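Local coordinates for protein putative aminomethyltransferase (Leptospirillum rubarum, PDB 3TTG) that is probably a folate-binding aminomethyltransferase related to the T-protein of the glycine cleavage system, at residues 37-51 against 126-140. Sequence-based numbering, arbitrary orientation.
Sequences GLFYPSVSRPSIFVE and AKITDMSDHFREIRL
Phe39 pairs antiparallel with Arg139, and Phe49 with Thr129, so the two segments run alongside each other as two short ladders, their strand axes 4.8 Å apart in each, joined through the linkers 40-47 and 131-134. Between the ladders most of the pairing passes to side chains, although Met131 N still bonds Ser47 O. Glu137, extended with CG anti to its own nitrogen (chi1 -166°), sends OE1 to Arg45 N at 2.9 Å, nearly along the C-O axis. Arg139 grips the same carboxylate side-on from above its plane, NE lying 2.8 Å from Glu137 OE2 and NH2 bonding OE1 on the face opposite Arg45 N; this should hold the carboxylate's rotation. Pro41 CG lies over one face of the guanidinium. Further along, Ser132 OG accepts from Ser47 N at 2.8 Å and donates to Asp130 OD1, which also takes Ser132 N in an Asx turn. One water bridges Pro41 O and Glu137 O; another links Ser44 OG to the carbonyls of Ser132 and Phe135. Ile138 CG2 sits over the Tyr40 ring, 4.1 Å from its centroid, while the selenomethionine Met131, through CG, meets Phe49 CD2 at 3.4 Å. Both segments thus pass from one sheet of the folate-binding domain to another: strand 37-39 lies between 135-141 and 214-215, with helix 197-211 against Leu38, Tyr40 and Ile138, whereas 48-51 lies between 127-130 and 99-103.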
ATOM      1  N   GLY A  37     -10.070  10.478  -8.123  1.00 35.14           N
ATOM      2  CA  GLY A  37      -8.779  11.014  -8.469  1.00 33.72           C
ATOM      3  C   GLY A  37      -8.117  10.054  -9.410  1.00 36.71           C
ATOM      4  O   GLY A  37      -8.243   8.839  -9.263  1.00 34.13           O
ATOM      5  N   LEU A  38      -7.363  10.602 -10.329  1.00 35.82           N
ATOM      6  CA  LEU A  38      -6.589   9.884 -11.345  1.00 34.66           C
ATOM      7  C   LEU A  38      -5.119  10.220 -11.159  1.00 36.92           C
ATOM      8  O   LEU A  38      -4.775  11.400 -10.974  1.00 37.01           O
ATOM      9  CB  LEU A  38      -7.136  10.370 -12.694  1.00 37.99           C
ATOM     10  CG  LEU A  38      -6.475   9.931 -13.953  1.00 44.03           C
ATOM     11  CD1 LEU A  38      -6.485   8.432 -14.081  1.00 44.89           C
ATOM     12  CD2 LEU A  38      -7.162  10.532 -15.109  1.00 47.47           C
ATOM     13  N   PHE A  39      -4.234   9.188 -11.176  1.00 32.90           N
ATOM     14  CA  PHE A  39      -2.806   9.362 -10.985  1.00 31.86           C
ATOM     15  C   PHE A  39      -2.006   8.501 -11.940  1.00 34.00           C
ATOM     16  O   PHE A  39      -2.258   7.296 -12.036  1.00 31.55           O
ATOM     17  CB  PHE A  39      -2.427   9.023  -9.524  1.00 32.33           C
ATOM     18  CG  PHE A  39      -0.950   9.138  -9.239  1.00 33.12           C
ATOM     19  CD1 PHE A  39      -0.300  10.366  -9.330  1.00 35.61           C
ATOM     20  CD2 PHE A  39      -0.208   8.023  -8.858  1.00 32.78           C
ATOM     21  CE1 PHE A  39       1.058  10.475  -9.052  1.00 36.43           C
ATOM     22  CE2 PHE A  39       1.150   8.137  -8.575  1.00 34.50           C
ATOM     23  CZ  PHE A  39       1.786   9.349  -8.701  1.00 35.49           C
ATOM     24  N   TYR A  40      -0.962   9.088 -12.572  1.00 34.10           N
ATOM     25  CA  TYR A  40      -0.066   8.368 -13.478  1.00 34.50           C
ATOM     26  C   TYR A  40       1.293   8.212 -12.821  1.00 36.25           C
ATOM     27  O   TYR A  40       2.076   9.143 -12.837  1.00 35.95           O
ATOM     28  CB  TYR A  40       0.059   9.087 -14.813  1.00 37.75           C
ATOM     29  CG  TYR A  40      -1.224   9.090 -15.599  1.00 42.21           C
ATOM     30  CD1 TYR A  40      -1.502   8.089 -16.515  1.00 45.93           C
ATOM     31  CD2 TYR A  40      -2.141  10.118 -15.461  1.00 45.54           C
ATOM     32  CE1 TYR A  40      -2.668   8.115 -17.279  1.00 50.72           C
ATOM     33  CE2 TYR A  40      -3.307  10.156 -16.216  1.00 47.41           C
ATOM     34  CZ  TYR A  40      -3.579   9.144 -17.108  1.00 51.85           C
ATOM     35  OH  TYR A  40      -4.763   9.162 -17.797  1.00 49.03           O
ATOM     36  N   PRO A  41       1.588   7.094 -12.165  1.00 33.22           N
ATOM     37  CA  PRO A  41       2.906   6.982 -11.490  1.00 32.42           C
ATOM     38  C   PRO A  41       4.075   7.031 -12.450  1.00 37.02           C
ATOM     39  O   PRO A  41       3.986   6.513 -13.564  1.00 37.82           O
ATOM     40  CB  PRO A  41       2.832   5.614 -10.781  1.00 32.49           C
ATOM     41  CG  PRO A  41       1.808   4.896 -11.456  1.00 36.83           C
ATOM     42  CD  PRO A  41       0.817   5.840 -12.028  1.00 33.75           C
ATOM     43  N   SER A  42       5.146   7.680 -12.021  1.00 33.83           N
ATOM     44  CA  SER A  42       6.381   7.815 -12.767  1.00 36.60           C
ATOM     45  C   SER A  42       7.061   6.450 -12.865  1.00 41.99           C
ATOM     46  O   SER A  42       7.654   6.097 -13.886  1.00 39.78           O
ATOM     47  CB  SER A  42       7.296   8.840 -12.078  1.00 40.48           C
ATOM     48  OG  SER A  42       8.540   8.894 -12.754  1.00 61.94           O
ATOM     49  N   VAL A  43       6.931   5.661 -11.801  1.00 36.52           N
ATOM     50  CA  VAL A  43       7.447   4.302 -11.773  1.00 34.69           C
ATOM     51  C   VAL A  43       6.300   3.426 -11.293  1.00 37.97           C
ATOM     52  O   VAL A  43       5.837   3.571 -10.166  1.00 36.91           O
ATOM     53  CB  VAL A  43       8.715   4.173 -10.878  1.00 38.23           C
ATOM     54  CG1 VAL A  43       9.250   2.741 -10.930  1.00 36.84           C
ATOM     55  CG2 VAL A  43       9.818   5.180 -11.325  1.00 40.03           C
ATOM     56  N   SER A  44       5.837   2.545 -12.123  1.00 35.85           N
ATOM     57  CA  SER A  44       4.761   1.648 -11.718  1.00 37.17           C
ATOM     58  C   SER A  44       5.255   0.489 -10.855  1.00 40.85           C
ATOM     59  O   SER A  44       6.455   0.207 -10.810  1.00 37.71           O
ATOM     60  CB  SER A  44       4.134   1.038 -12.962  1.00 39.97           C
ATOM     61  OG  SER A  44       5.123   0.265 -13.602  1.00 44.52           O
ATOM     62  N   ARG A  45       4.314  -0.237 -10.216  1.00 34.35           N
ATOM     63  CA  ARG A  45       4.695  -1.520  -9.686  1.00 31.11           C
ATOM     64  C   ARG A  45       5.135  -2.439 -10.868  1.00 33.59           C
ATOM     65  O   ARG A  45       4.495  -2.494 -11.944  1.00 31.83           O
ATOM     66  CB  ARG A  45       3.564  -2.195  -8.948  1.00 29.77           C
ATOM     67  CG  ARG A  45       3.257  -1.596  -7.587  1.00 28.63           C
ATOM     68  CD  ARG A  45       2.315  -2.453  -6.769  1.00 33.90           C
ATOM     69  NE  ARG A  45       2.190  -1.931  -5.414  1.00 40.30           N
ATOM     70  CZ  ARG A  45       2.649  -2.461  -4.271  1.00 47.82           C
ATOM     71  NH1 ARG A  45       3.256  -3.642  -4.264  1.00 32.61           N
ATOM     72  NH2 ARG A  45       2.455  -1.833  -3.121  1.00 48.74           N
ATOM     73  N   PRO A  46       6.193  -3.224 -10.684  1.00 29.77           N
ATOM     74  CA  PRO A  46       6.516  -4.265 -11.689  1.00 29.71           C
ATOM     75  C   PRO A  46       5.404  -5.308 -11.825  1.00 32.28           C
ATOM     76  O   PRO A  46       4.577  -5.472 -10.939  1.00 32.58           O
ATOM     77  CB  PRO A  46       7.803  -4.941 -11.125  1.00 31.07           C
ATOM     78  CG  PRO A  46       8.322  -3.976 -10.108  1.00 32.98           C
ATOM     79  CD  PRO A  46       7.111  -3.275  -9.527  1.00 29.35           C
ATOM     80  N   SER A  47       5.377  -5.991 -12.962  1.00 30.00           N
ATOM     81  CA  SER A  47       4.409  -7.035 -13.352  1.00 29.39           C
ATOM     82  C   SER A  47       5.135  -8.320 -13.470  1.00 30.44           C
ATOM     83  O   SER A  47       5.736  -8.560 -14.510  1.00 31.13           O
ATOM     84  CB  SER A  47       3.779  -6.666 -14.711  1.00 29.79           C
ATOM     85  OG  SER A  47       2.797  -5.682 -14.537  1.00 40.82           O
ATOM     86  N   ILE A  48       5.132  -9.143 -12.425  1.00 26.91           N
ATOM     87  CA  ILE A  48       5.914 -10.382 -12.409  1.00 26.38           C
ATOM     88  C   ILE A  48       5.019 -11.561 -12.500  1.00 33.04           C
ATOM     89  O   ILE A  48       4.081 -11.687 -11.709  1.00 30.89           O
ATOM     90  CB  ILE A  48       6.759 -10.482 -11.114  1.00 29.12           C
ATOM     91  CG1 ILE A  48       7.602  -9.238 -10.841  1.00 29.71           C
ATOM     92  CG2 ILE A  48       7.631 -11.751 -11.128  1.00 31.61           C
ATOM     93  CD1 ILE A  48       8.612  -8.853 -12.028  1.00 33.50           C
ATOM     94  N   PHE A  49       5.295 -12.459 -13.431  1.00 32.31           N
ATOM     95  CA  PHE A  49       4.438 -13.652 -13.569  1.00 32.16           C
ATOM     96  C   PHE A  49       5.187 -14.902 -13.196  1.00 35.39           C
ATOM     97  O   PHE A  49       6.391 -15.019 -13.460  1.00 35.61           O
ATOM     98  CB  PHE A  49       3.874 -13.747 -14.983  1.00 35.61           C
ATOM     99  CG  PHE A  49       2.846 -12.646 -15.218  1.00 40.16           C
ATOM    100  CD1 PHE A  49       1.501 -12.864 -14.955  1.00 45.79           C
ATOM    101  CD2 PHE A  49       3.247 -11.342 -15.450  1.00 43.97           C
ATOM    102  CE1 PHE A  49       0.566 -11.840 -15.128  1.00 49.11           C
ATOM    103  CE2 PHE A  49       2.308 -10.316 -15.615  1.00 47.95           C
ATOM    104  CZ  PHE A  49       0.984 -10.563 -15.426  1.00 46.68           C
ATOM    105  N   VAL A  50       4.476 -15.839 -12.557  1.00 30.71           N
ATOM    106  CA  VAL A  50       5.032 -17.123 -12.168  1.00 30.53           C
ATOM    107  C   VAL A  50       4.176 -18.238 -12.792  1.00 34.48           C
ATOM    108  O   VAL A  50       2.968 -18.345 -12.541  1.00 33.52           O
ATOM    109  CB  VAL A  50       5.175 -17.304 -10.653  1.00 35.34           C
ATOM    110  CG1 VAL A  50       5.938 -18.600 -10.339  1.00 36.14           C
ATOM    111  CG2 VAL A  50       5.875 -16.100 -10.039  1.00 35.70           C
ATOM    112  N   GLU A  51       4.822 -19.096 -13.552  1.00 34.29           N
ATOM    113  CA  GLU A  51       4.175 -20.224 -14.196  1.00 36.23           C
ATOM    114  C   GLU A  51       4.864 -21.502 -13.850  1.00 39.06           C
ATOM    115  O   GLU A  51       5.948 -21.488 -13.250  1.00 35.19           O
ATOM    116  CB  GLU A  51       4.185 -19.984 -15.709  1.00 40.18           C
ATOM    117  CG  GLU A  51       5.507 -20.234 -16.396  1.00 54.47           C
ATOM    118  CD  GLU A  51       5.536 -19.841 -17.870  1.00 83.04           C
ATOM    119  OE1 GLU A  51       6.257 -20.521 -18.638  1.00 76.16           O
ATOM    120  OE2 GLU A  51       4.838 -18.873 -18.261  1.00 72.63           O
ATOM    121  N   ALA A 126       8.817 -24.267 -11.727  1.00 40.28           N
ATOM    122  CA  ALA A 126       8.272 -22.916 -11.742  1.00 37.53           C
ATOM    123  C   ALA A 126       9.217 -22.054 -12.558  1.00 38.31           C
ATOM    124  O   ALA A 126      10.404 -22.316 -12.568  1.00 37.30           O
ATOM    125  CB  ALA A 126       8.083 -22.364 -10.329  1.00 37.19           C
ATOM    126  N   LYS A 127       8.701 -21.053 -13.230  1.00 33.88           N
ATOM    127  CA  LYS A 127       9.473 -20.136 -14.051  1.00 35.91           C
ATOM    128  C   LYS A 127       8.961 -18.721 -13.781  1.00 39.37           C
ATOM    129  O   LYS A 127       7.767 -18.533 -13.661  1.00 38.08           O
ATOM    130  CB  LYS A 127       9.325 -20.525 -15.567  1.00 40.73           C
ATOM    131  CG  LYS A 127       9.616 -19.427 -16.619  1.00 62.98           C
ATOM    132  CD  LYS A 127      11.113 -19.082 -16.766  1.00 80.16           C
ATOM    133  CE  LYS A 127      11.466 -18.246 -18.002  1.00 74.17           C
ATOM    134  NZ  LYS A 127      11.269 -16.771 -17.837  1.00 57.14           N
ATOM    135  N   ILE A 128       9.860 -17.749 -13.688  1.00 36.55           N
ATOM    136  CA  ILE A 128       9.509 -16.362 -13.408  1.00 36.22           C
ATOM    137  C   ILE A 128       9.731 -15.525 -14.654  1.00 40.87           C
ATOM    138  O   ILE A 128      10.763 -15.671 -15.296  1.00 39.71           O
ATOM    139  CB  ILE A 128      10.344 -15.823 -12.206  1.00 38.61           C
ATOM    140  CG1 ILE A 128      10.059 -16.644 -10.934  1.00 38.58           C
ATOM    141  CG2 ILE A 128      10.039 -14.327 -11.964  1.00 39.69           C
ATOM    142  CD1 ILE A 128      11.226 -16.706 -10.049  1.00 44.68           C
ATOM    143  N   THR A 129       8.797 -14.630 -14.971  1.00 37.73           N
ATOM    144  CA  THR A 129       8.891 -13.716 -16.139  1.00 37.87           C
ATOM    145  C   THR A 129       8.544 -12.318 -15.721  1.00 37.72           C
ATOM    146  O   THR A 129       7.536 -12.113 -15.065  1.00 34.63           O
ATOM    147  CB  THR A 129       7.967 -14.143 -17.281  1.00 47.39           C
ATOM    148  OG1 THR A 129       8.250 -15.519 -17.593  1.00 51.26           O
ATOM    149  CG2 THR A 129       8.152 -13.266 -18.547  1.00 51.82           C
ATOM    150  N   ASP A 130       9.391 -11.363 -16.077  1.00 33.60           N
ATOM    151  CA  ASP A 130       9.170  -9.976 -15.794  1.00 34.11           C
ATOM    152  C   ASP A 130       8.520  -9.314 -17.049  1.00 37.99           C
ATOM    153  O   ASP A 130       9.165  -9.174 -18.100  1.00 37.25           O
ATOM    154  CB  ASP A 130      10.524  -9.358 -15.416  1.00 37.63           C
ATOM    155  CG  ASP A 130      10.425  -7.911 -15.026  1.00 46.76           C
ATOM    156  OD1 ASP A 130       9.333  -7.308 -15.231  1.00 41.37           O
ATOM    157  OD2 ASP A 130      11.441  -7.358 -14.579  1.00 49.66           O
HETATM  158  N   MSE A 131       7.240  -8.954 -16.936  1.00 33.32           N
HETATM  159  CA  MSE A 131       6.469  -8.372 -18.033  1.00 34.56           C
HETATM  160  C   MSE A 131       6.268  -6.863 -17.857  1.00 33.62           C
HETATM  161  O   MSE A 131       5.437  -6.265 -18.515  1.00 30.42           O
HETATM  162  CB  MSE A 131       5.114  -9.042 -18.037  1.00 39.20           C
HETATM  163  CG  MSE A 131       5.209 -10.565 -18.156  1.00 49.95           C
HETATM  164 SE   MSE A 131       5.394 -11.027 -19.938  0.68 62.13          SE
HETATM  165  CE  MSE A 131       3.485 -11.034 -20.245  1.00 57.75           C
ATOM    166  N   SER A 132       7.047  -6.250 -16.996  1.00 29.95           N
ATOM    167  CA  SER A 132       6.843  -4.866 -16.623  1.00 30.07           C
ATOM    168  C   SER A 132       6.920  -3.876 -17.755  1.00 33.41           C
ATOM    169  O   SER A 132       6.226  -2.887 -17.711  1.00 31.96           O
ATOM    170  CB  SER A 132       7.863  -4.461 -15.565  1.00 33.16           C
ATOM    171  OG  SER A 132       7.695  -5.271 -14.434  1.00 37.24           O
ATOM    172  N   ASP A 133       7.779  -4.098 -18.752  1.00 34.01           N
ATOM    173  CA  ASP A 133       7.869  -3.138 -19.857  1.00 35.11           C
ATOM    174  C   ASP A 133       6.649  -3.232 -20.806  1.00 38.98           C
ATOM    175  O   ASP A 133       6.490  -2.352 -21.649  1.00 39.17           O
ATOM    176  CB  ASP A 133       9.180  -3.338 -20.634  1.00 38.14           C
ATOM    177  CG  ASP A 133      10.422  -3.126 -19.780  1.00 44.72           C
ATOM    178  OD1 ASP A 133      10.397  -2.244 -18.915  1.00 40.36           O
ATOM    179  OD2 ASP A 133      11.352  -3.932 -19.888  1.00 55.59           O
ATOM    180  N   HIS A 134       5.762  -4.239 -20.653  1.00 32.39           N
ATOM    181  CA  HIS A 134       4.594  -4.373 -21.548  1.00 33.47           C
ATOM    182  C   HIS A 134       3.430  -3.466 -21.134  1.00 37.53           C
ATOM    183  O   HIS A 134       2.508  -3.296 -21.929  1.00 34.89           O
ATOM    184  CB  HIS A 134       4.084  -5.845 -21.559  1.00 34.73           C
ATOM    185  CG  HIS A 134       5.110  -6.819 -22.053  1.00 39.49           C
ATOM    186  ND1 HIS A 134       4.752  -8.091 -22.472  1.00 43.09           N
ATOM    187  CD2 HIS A 134       6.423  -6.627 -22.334  1.00 43.32           C
ATOM    188  CE1 HIS A 134       5.872  -8.653 -22.914  1.00 43.12           C
ATOM    189  NE2 HIS A 134       6.899  -7.804 -22.852  1.00 43.19           N
ATOM    190  N   PHE A 135       3.442  -2.907 -19.907  1.00 32.09           N
ATOM    191  CA  PHE A 135       2.299  -2.150 -19.388  1.00 33.20           C
ATOM    192  C   PHE A 135       2.654  -0.805 -18.790  1.00 39.79           C
ATOM    193  O   PHE A 135       3.712  -0.678 -18.187  1.00 39.44           O
ATOM    194  CB  PHE A 135       1.648  -2.972 -18.274  1.00 32.85           C
ATOM    195  CG  PHE A 135       1.309  -4.386 -18.694  1.00 34.27           C
ATOM    196  CD1 PHE A 135       0.268  -4.635 -19.591  1.00 37.48           C
ATOM    197  CD2 PHE A 135       2.041  -5.467 -18.219  1.00 34.79           C
ATOM    198  CE1 PHE A 135      -0.016  -5.928 -20.006  1.00 38.97           C
ATOM    199  CE2 PHE A 135       1.776  -6.766 -18.669  1.00 37.63           C
ATOM    200  CZ  PHE A 135       0.772  -6.987 -19.567  1.00 37.15           C
ATOM    201  N   ARG A 136       1.752   0.167 -18.926  1.00 35.83           N
ATOM    202  CA  ARG A 136       1.777   1.471 -18.235  1.00 35.90           C
ATOM    203  C   ARG A 136       0.717   1.395 -17.092  1.00 36.58           C
ATOM    204  O   ARG A 136      -0.408   0.961 -17.346  1.00 33.78           O
ATOM    205  CB  ARG A 136       1.457   2.607 -19.220  1.00 39.89           C
ATOM    206  CG  ARG A 136       2.570   2.970 -20.243  1.00 50.06           C
ATOM    207  CD  ARG A 136       3.826   3.574 -19.607  1.00 53.10           C
ATOM    208  NE  ARG A 136       3.472   4.628 -18.653  1.00 45.08           N
ATOM    209  CZ  ARG A 136       3.307   5.917 -18.930  1.00 57.82           C
ATOM    210  NH1 ARG A 136       3.528   6.382 -20.159  1.00 46.64           N
ATOM    211  NH2 ARG A 136       2.969   6.762 -17.971  1.00 46.85           N
ATOM    212  N   GLU A 137       1.044   1.838 -15.869  1.00 33.20           N
ATOM    213  CA  GLU A 137       0.098   1.845 -14.756  1.00 31.95           C
ATOM    214  C   GLU A 137      -0.662   3.204 -14.680  1.00 35.64           C
ATOM    215  O   GLU A 137      -0.094   4.274 -14.920  1.00 32.92           O
ATOM    216  CB  GLU A 137       0.795   1.527 -13.434  1.00 31.89           C
ATOM    217  CG  GLU A 137      -0.173   1.196 -12.304  1.00 33.92           C
ATOM    218  CD  GLU A 137       0.432   0.844 -10.948  1.00 38.01           C
ATOM    219  OE1 GLU A 137       1.672   0.893 -10.796  1.00 32.45           O
ATOM    220  OE2 GLU A 137      -0.353   0.656  -9.993  1.00 38.56           O
ATOM    221  N   ILE A 138      -1.967   3.133 -14.494  1.00 30.34           N
ATOM    222  CA  ILE A 138      -2.828   4.306 -14.247  1.00 29.87           C
ATOM    223  C   ILE A 138      -3.552   3.965 -12.997  1.00 33.79           C
ATOM    224  O   ILE A 138      -4.127   2.875 -12.925  1.00 34.16           O
ATOM    225  CB  ILE A 138      -3.835   4.638 -15.381  1.00 34.58           C
ATOM    226  CG1 ILE A 138      -3.182   4.693 -16.757  1.00 35.56           C
ATOM    227  CG2 ILE A 138      -4.626   5.911 -15.049  1.00 35.60           C
ATOM    228  CD1 ILE A 138      -4.162   4.892 -17.965  1.00 39.75           C
ATOM    229  N   ARG A 139      -3.601   4.881 -12.034  1.00 30.91           N
ATOM    230  CA  ARG A 139      -4.314   4.611 -10.787  1.00 30.72           C
ATOM    231  C   ARG A 139      -5.536   5.469 -10.622  1.00 32.74           C
ATOM    232  O   ARG A 139      -5.530   6.685 -10.926  1.00 30.70           O
ATOM    233  CB  ARG A 139      -3.420   4.816  -9.593  1.00 30.17           C
ATOM    234  CG  ARG A 139      -2.290   3.848  -9.614  1.00 39.09           C
ATOM    235  CD  ARG A 139      -1.487   3.881  -8.377  1.00 31.92           C
ATOM    236  NE  ARG A 139      -0.265   3.088  -8.572  1.00 32.94           N
ATOM    237  CZ  ARG A 139       0.898   3.286  -7.945  1.00 37.20           C
ATOM    238  NH1 ARG A 139       0.997   4.189  -6.987  1.00 37.66           N
ATOM    239  NH2 ARG A 139       1.971   2.565  -8.270  1.00 33.98           N
ATOM    240  N   LEU A 140      -6.588   4.837 -10.031  1.00 28.01           N
ATOM    241  CA  LEU A 140      -7.837   5.502  -9.726  1.00 29.31           C
ATOM    242  C   LEU A 140      -8.079   5.415  -8.236  1.00 33.28           C
ATOM    243  O   LEU A 140      -7.828   4.356  -7.668  1.00 30.83           O
ATOM    244  CB  LEU A 140      -9.008   4.842 -10.470  1.00 31.16           C
ATOM    245  CG  LEU A 140      -9.121   5.070 -11.984  1.00 37.59           C
ATOM    246  CD1 LEU A 140     -10.204   4.126 -12.552  1.00 37.50           C
ATOM    247  CD2 LEU A 140      -9.423   6.504 -12.297  1.00 46.31           C
TER
HETATM  248  O   HOH W   1       2.063   5.819 -15.421  1.00 34.51           O
HETATM  249  O   HOH W   2       5.279  -0.935 -16.138  1.00 29.49           O